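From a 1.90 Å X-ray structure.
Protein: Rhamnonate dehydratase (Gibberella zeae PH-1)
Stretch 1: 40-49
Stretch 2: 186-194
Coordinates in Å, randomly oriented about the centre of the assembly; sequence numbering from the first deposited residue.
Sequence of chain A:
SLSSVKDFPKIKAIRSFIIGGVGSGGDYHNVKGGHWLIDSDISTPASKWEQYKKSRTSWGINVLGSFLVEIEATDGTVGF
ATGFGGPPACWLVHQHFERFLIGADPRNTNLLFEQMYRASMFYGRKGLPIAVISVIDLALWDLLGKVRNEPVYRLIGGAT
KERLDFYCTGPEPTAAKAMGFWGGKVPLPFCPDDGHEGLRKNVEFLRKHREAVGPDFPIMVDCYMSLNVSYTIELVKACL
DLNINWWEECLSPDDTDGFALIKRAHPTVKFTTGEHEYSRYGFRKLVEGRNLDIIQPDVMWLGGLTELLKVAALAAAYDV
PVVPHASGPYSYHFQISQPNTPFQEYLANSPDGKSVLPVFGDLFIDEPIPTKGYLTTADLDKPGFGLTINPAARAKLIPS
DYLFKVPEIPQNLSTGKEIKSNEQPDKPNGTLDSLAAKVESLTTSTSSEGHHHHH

Stretch 1, residues 40-49: SDISTPASKW
Stretch 2, residues 186-194: VPLPFCPDD

Residues 40-49 form no regular helix or strand; Ser 40 has just left a helix, and Asp 41 to Ser 43 run extended (phi/psi -75/110, -136/128, -74/129). Two type I turns follow, Thr 44 to Ser 47 and Ala 46 to Trp 49, closed by Ser 47 N to Thr 44 O and Trp 49 N to Ala 46 O, both 3.1 Å. In the second stretch, Val 186 and Pro 187 end a strand, a loop follows, and residues 192-194 form a 3-10 segment. The stretches run in the same direction: CA atoms pair Ile 42 with Pro 189 (4.2 Å), Ser 43 with Phe 190 (4.8 Å) and Lys 48 with Asp 193 (5.8 Å).

One direct backbone hydrogen bond joins the stretches, Ser 43 N to Leu 188 O, 2.8 Å and nearly straight at 168°. Pro 189 has no amide proton to return, but its CA lies 3.3 Å from Asp 41 O in a CA-H...O contact. Water 1 donates to Asp 41 O (2.7 Å) and Pro 187 O (2.8 Å), bridging two carbonyls that cannot bond each other. Within the first turn, Thr 44 N donates to Ser 47 OG (2.8 Å; Ser 47 chi1 m) and Ala 46 N to Thr 44 OG1 (3.1 Å; Thr 44 chi1 p).

Ile 42 (m, t) points its CA-to-CB bond away, yet CG1 reaches Pro 187 CB at 4.1 Å. Ser 43 (t) points toward the partner, placing OG 3.1 Å from Cys 191 CB. Cys 191 (p) also points toward the first stretch; its SG lies 3.6 Å from Ser 47 CB.

Lys 48 (m, t, p, p) curls so that NZ forms a salt bridge with OD2 of exposed Asp 193 (chi1 m), 3.1 Å; that oxygen crowds Lys 48 CG, so its position is less certain.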

ATOM      1  N   SER A  40     -21.824 -38.944   7.765  1.00 24.88           N
ATOM      2  CA  SER A  40     -21.665 -38.378   9.101  1.00 23.96           C
ATOM      3  C   SER A  40     -21.969 -36.886   9.030  1.00 22.38           C
ATOM      4  O   SER A  40     -22.182 -36.347   7.945  1.00 21.91           O
ATOM      5  CB  SER A  40     -20.240 -38.600   9.610  1.00 24.25           C
ATOM      6  OG  SER A  40     -19.297 -37.932   8.795  1.00 24.06           O
ATOM      7  N   ASP A  41     -22.009 -36.216  10.178  1.00 21.15           N
ATOM      8  CA  ASP A  41     -22.279 -34.781  10.176  1.00 21.36           C
ATOM      9  C   ASP A  41     -21.046 -34.035   9.692  1.00 18.80           C
ATOM     10  O   ASP A  41     -20.034 -33.975  10.388  1.00 19.07           O
ATOM     11  CB  ASP A  41     -22.648 -34.282  11.575  1.00 22.51           C
ATOM     12  CG  ASP A  41     -23.980 -34.823  12.055  1.00 27.25           C
ATOM     13  OD1 ASP A  41     -24.883 -35.012  11.212  1.00 27.63           O
ATOM     14  OD2 ASP A  41     -24.125 -35.042  13.278  1.00 29.06           O
ATOM     15  N   ILE A  42     -21.135 -33.471   8.492  1.00 17.31           N
ATOM     16  CA  ILE A  42     -20.023 -32.719   7.923  1.00 15.31           C
ATOM     17  C   ILE A  42     -20.536 -31.427   7.304  1.00 15.10           C
ATOM     18  O   ILE A  42     -21.459 -31.447   6.492  1.00 15.41           O
ATOM     19  CB  ILE A  42     -19.303 -33.526   6.828  1.00 15.03           C
ATOM     20  CG1 ILE A  42     -18.753 -34.830   7.413  1.00 13.11           C
ATOM     21  CG2 ILE A  42     -18.171 -32.698   6.231  1.00 14.16           C
ATOM     22  CD1 ILE A  42     -18.064 -35.719   6.383  1.00 16.74           C
ATOM     23  N   SER A  43     -19.938 -30.307   7.692  1.00 14.10           N
ATOM     24  CA  SER A  43     -20.334 -29.011   7.152  1.00 14.63           C
ATOM     25  C   SER A  43     -19.799 -28.901   5.723  1.00 14.52           C
ATOM     26  O   SER A  43     -18.617 -29.150   5.477  1.00 14.98           O
ATOM     27  CB  SER A  43     -19.758 -27.885   8.017  1.00 14.77           C
ATOM     28  OG  SER A  43     -20.168 -26.609   7.548  1.00 14.25           O
ATOM     29  N   THR A  44     -20.673 -28.541   4.787  1.00 14.24           N
ATOM     30  CA  THR A  44     -20.290 -28.403   3.383  1.00 14.70           C
ATOM     31  C   THR A  44     -20.946 -27.154   2.784  1.00 14.23           C
ATOM     32  O   THR A  44     -21.771 -26.507   3.433  1.00 14.78           O
ATOM     33  CB  THR A  44     -20.748 -29.623   2.548  1.00 15.40           C
ATOM     34  OG1 THR A  44     -22.145 -29.502   2.255  1.00 15.63           O
ATOM     35  CG2 THR A  44     -20.511 -30.926   3.312  1.00 14.57           C
ATOM     36  N   PRO A  45     -20.576 -26.794   1.541  1.00 14.80           N
ATOM     37  CA  PRO A  45     -21.150 -25.617   0.879  1.00 15.94           C
ATOM     38  C   PRO A  45     -22.661 -25.752   0.670  1.00 16.38           C
ATOM     39  O   PRO A  45     -23.360 -24.755   0.492  1.00 16.74           O
ATOM     40  CB  PRO A  45     -20.401 -25.565  -0.452  1.00 15.52           C
ATOM     41  CG  PRO A  45     -19.063 -26.137  -0.104  1.00 15.96           C
ATOM     42  CD  PRO A  45     -19.443 -27.324   0.759  1.00 13.96           C
ATOM     43  N   ALA A  46     -23.155 -26.988   0.691  1.00 17.23           N
ATOM     44  CA  ALA A  46     -24.579 -27.247   0.492  1.00 17.62           C
ATOM     45  C   ALA A  46     -25.348 -27.445   1.797  1.00 18.58           C
ATOM     46  O   ALA A  46     -26.562 -27.646   1.780  1.00 19.09           O
ATOM     47  CB  ALA A  46     -24.763 -28.469  -0.404  1.00 18.53           C
ATOM     48  N   SER A  47     -24.649 -27.384   2.926  1.00 18.12           N
ATOM     49  CA  SER A  47     -25.293 -27.571   4.224  1.00 19.52           C
ATOM     50  C   SER A  47     -26.322 -26.490   4.536  1.00 20.13           C
ATOM     51  O   SER A  47     -27.078 -26.603   5.501  1.00 19.02           O
ATOM     52  CB  SER A  47     -24.239 -27.620   5.333  1.00 18.29           C
ATOM     53  OG  SER A  47     -23.431 -28.775   5.201  1.00 16.92           O
ATOM     54  N   LYS A  48     -26.343 -25.445   3.714  1.00 20.83           N
ATOM     55  CA  LYS A  48     -27.281 -24.339   3.882  1.00 23.08           C
ATOM     56  C   LYS A  48     -28.722 -24.820   3.690  1.00 23.14           C
ATOM     57  O   LYS A  48     -29.663 -24.204   4.193  1.00 24.76           O
ATOM     58  CB  LYS A  48     -26.980 -23.239   2.856  1.00 24.14           C
ATOM     59  CG  LYS A  48     -25.526 -22.769   2.834  1.00 26.43           C
ATOM     60  CD  LYS A  48     -25.250 -21.825   1.664  1.00 26.08           C
ATOM     61  CE  LYS A  48     -26.062 -20.540   1.747  1.00 27.92           C
ATOM     62  NZ  LYS A  48     -25.676 -19.686   2.909  1.00 28.04           N
ATOM     63  N   TRP A  49     -28.887 -25.928   2.974  1.00 20.78           N
ATOM     64  CA  TRP A  49     -30.214 -26.465   2.691  1.00 20.07           C
ATOM     65  C   TRP A  49     -30.480 -27.816   3.360  1.00 21.14           C
ATOM     66  O   TRP A  49     -29.724 -28.772   3.189  1.00 19.33           O
ATOM     67  CB  TRP A  49     -30.383 -26.559   1.173  1.00 17.90           C
ATOM     68  CG  TRP A  49     -30.051 -25.255   0.499  1.00 16.39           C
ATOM     69  CD1 TRP A  49     -30.751 -24.084   0.593  1.00 17.34           C
ATOM     70  CD2 TRP A  49     -28.901 -24.969  -0.311  1.00 15.99           C
ATOM     71  NE1 TRP A  49     -30.107 -23.088  -0.104  1.00 16.89           N
ATOM     72  CE2 TRP A  49     -28.970 -23.604  -0.669  1.00 15.90           C
ATOM     73  CE3 TRP A  49     -27.816 -25.736  -0.767  1.00 13.88           C
ATOM     74  CZ2 TRP A  49     -27.995 -22.983  -1.465  1.00 17.01           C
ATOM     75  CZ3 TRP A  49     -26.844 -25.117  -1.560  1.00 14.83           C
ATOM     76  CH2 TRP A  49     -26.943 -23.754  -1.899  1.00 14.88           C
ATOM     77  N   VAL A 186     -10.147 -33.796  12.144  1.00 13.69           N
ATOM     78  CA  VAL A 186     -11.565 -34.127  12.178  1.00 12.58           C
ATOM     79  C   VAL A 186     -12.414 -33.177  11.333  1.00 13.44           C
ATOM     80  O   VAL A 186     -12.055 -32.019  11.125  1.00 13.24           O
ATOM     81  CB  VAL A 186     -12.090 -34.116  13.637  1.00 11.31           C
ATOM     82  CG1 VAL A 186     -11.334 -35.147  14.469  1.00 13.30           C
ATOM     83  CG2 VAL A 186     -11.917 -32.737  14.246  1.00 12.25           C
ATOM     84  N   PRO A 187     -13.547 -33.668  10.816  1.00 13.80           N
ATOM     85  CA  PRO A 187     -14.419 -32.820  10.001  1.00 13.57           C
ATOM     86  C   PRO A 187     -15.390 -32.009  10.866  1.00 14.57           C
ATOM     87  O   PRO A 187     -16.031 -32.552  11.769  1.00 14.66           O
ATOM     88  CB  PRO A 187     -15.128 -33.827   9.100  1.00 14.58           C
ATOM     89  CG  PRO A 187     -15.270 -35.021   9.996  1.00 15.53           C
ATOM     90  CD  PRO A 187     -13.946 -35.086  10.729  1.00 13.57           C
ATOM     91  N   LEU A 188     -15.472 -30.708  10.599  1.00 12.82           N
ATOM     92  CA  LEU A 188     -16.369 -29.819  11.335  1.00 13.11           C
ATOM     93  C   LEU A 188     -17.788 -30.234  10.966  1.00 13.75           C
ATOM     94  O   LEU A 188     -18.136 -30.293   9.789  1.00 13.44           O
ATOM     95  CB  LEU A 188     -16.129 -28.366  10.923  1.00 14.31           C
ATOM     96  CG  LEU A 188     -16.844 -27.306  11.761  1.00 12.25           C
ATOM     97  CD1 LEU A 188     -16.162 -27.195  13.117  1.00 12.85           C
ATOM     98  CD2 LEU A 188     -16.801 -25.968  11.039  1.00 12.40           C
ATOM     99  N   PRO A 189     -18.628 -30.522  11.971  1.00 14.72           N
ATOM    100  CA  PRO A 189     -20.011 -30.948  11.748  1.00 13.98           C
ATOM    101  C   PRO A 189     -21.077 -29.954  11.286  1.00 15.34           C
ATOM    102  O   PRO A 189     -21.932 -30.312  10.475  1.00 15.04           O
ATOM    103  CB  PRO A 189     -20.380 -31.596  13.081  1.00 15.00           C
ATOM    104  CG  PRO A 189     -19.641 -30.750  14.066  1.00 13.81           C
ATOM    105  CD  PRO A 189     -18.283 -30.584  13.404  1.00 11.99           C
ATOM    106  N   PHE A 190     -21.041 -28.718  11.772  1.00 16.02           N
ATOM    107  CA  PHE A 190     -22.086 -27.767  11.396  1.00 16.89           C
ATOM    108  C   PHE A 190     -21.629 -26.494  10.691  1.00 17.70           C
ATOM    109  O   PHE A 190     -20.565 -25.953  10.986  1.00 17.67           O
ATOM    110  CB  PHE A 190     -22.899 -27.432  12.646  1.00 18.02           C
ATOM    111  CG  PHE A 190     -23.321 -28.653  13.414  1.00 20.70           C
ATOM    112  CD1 PHE A 190     -24.300 -29.505  12.908  1.00 22.02           C
ATOM    113  CD2 PHE A 190     -22.675 -29.004  14.596  1.00 20.56           C
ATOM    114  CE1 PHE A 190     -24.627 -30.692  13.564  1.00 22.79           C
ATOM    115  CE2 PHE A 190     -22.993 -30.189  15.259  1.00 22.81           C
ATOM    116  CZ  PHE A 190     -23.969 -31.033  14.741  1.00 21.92           C
ATOM    117  N   CYS A 191     -22.456 -26.029   9.755  1.00 17.33           N
ATOM    118  CA  CYS A 191     -22.166 -24.836   8.968  1.00 18.47           C
ATOM    119  C   CYS A 191     -22.706 -23.563   9.625  1.00 18.60           C
ATOM    120  O   CYS A 191     -23.478 -23.625  10.579  1.00 18.55           O
ATOM    121  CB  CYS A 191     -22.756 -24.982   7.561  1.00 18.84           C
ATOM    122  SG  CYS A 191     -24.554 -24.775   7.475  1.00 23.61           S
ATOM    123  N   PRO A 192     -22.302 -22.388   9.115  1.00 19.39           N
ATOM    124  CA  PRO A 192     -22.745 -21.101   9.662  1.00 19.75           C
ATOM    125  C   PRO A 192     -24.262 -20.906   9.729  1.00 20.39           C
ATOM    126  O   PRO A 192     -24.763 -20.225  10.623  1.00 18.98           O
ATOM    127  CB  PRO A 192     -22.074 -20.087   8.737  1.00 19.48           C
ATOM    128  CG  PRO A 192     -20.807 -20.784   8.347  1.00 19.81           C
ATOM    129  CD  PRO A 192     -21.297 -22.183   8.056  1.00 20.32           C
ATOM    130  N   ASP A 193     -24.990 -21.498   8.788  1.00 21.86           N
ATOM    131  CA  ASP A 193     -26.440 -21.349   8.772  1.00 24.70           C
ATOM    132  C   ASP A 193     -27.141 -21.983   9.968  1.00 24.99           C
ATOM    133  O   ASP A 193     -28.344 -21.803  10.154  1.00 24.50           O
ATOM    134  CB  ASP A 193     -27.013 -21.896   7.466  1.00 27.82           C
ATOM    135  CG  ASP A 193     -26.660 -21.025   6.277  1.00 32.88           C
ATOM    136  OD1 ASP A 193     -26.940 -19.808   6.330  1.00 35.48           O
ATOM    137  OD2 ASP A 193     -26.105 -21.548   5.292  1.00 36.65           O
ATOM    138  N   ASP A 194     -26.395 -22.726  10.779  1.00 24.63           N
ATOM    139  CA  ASP A 194     -26.967 -23.343  11.971  1.00 24.92           C
ATOM    140  C   ASP A 194     -26.845 -22.359  13.131  1.00 23.62           C
ATOM    141  O   ASP A 194     -27.168 -22.675  14.276  1.00 23.82           O
ATOM    142  CB  ASP A 194     -26.250 -24.655  12.296  1.00 26.86           C
ATOM    143  CG  ASP A 194     -26.816 -25.834  11.521  1.00 30.27           C
ATOM    144  OD1 ASP A 194     -27.262 -25.636  10.371  1.00 31.18           O
ATOM    145  OD2 ASP A 194     -26.805 -26.962  12.055  1.00 33.12           O
TER
HETATM  146  O   HOH W   1     -18.101 -34.456  12.147  1.00 18.42           O
HETATM  147  O   HOH W   2     -16.494 -29.816   7.278  1.00 12.85           O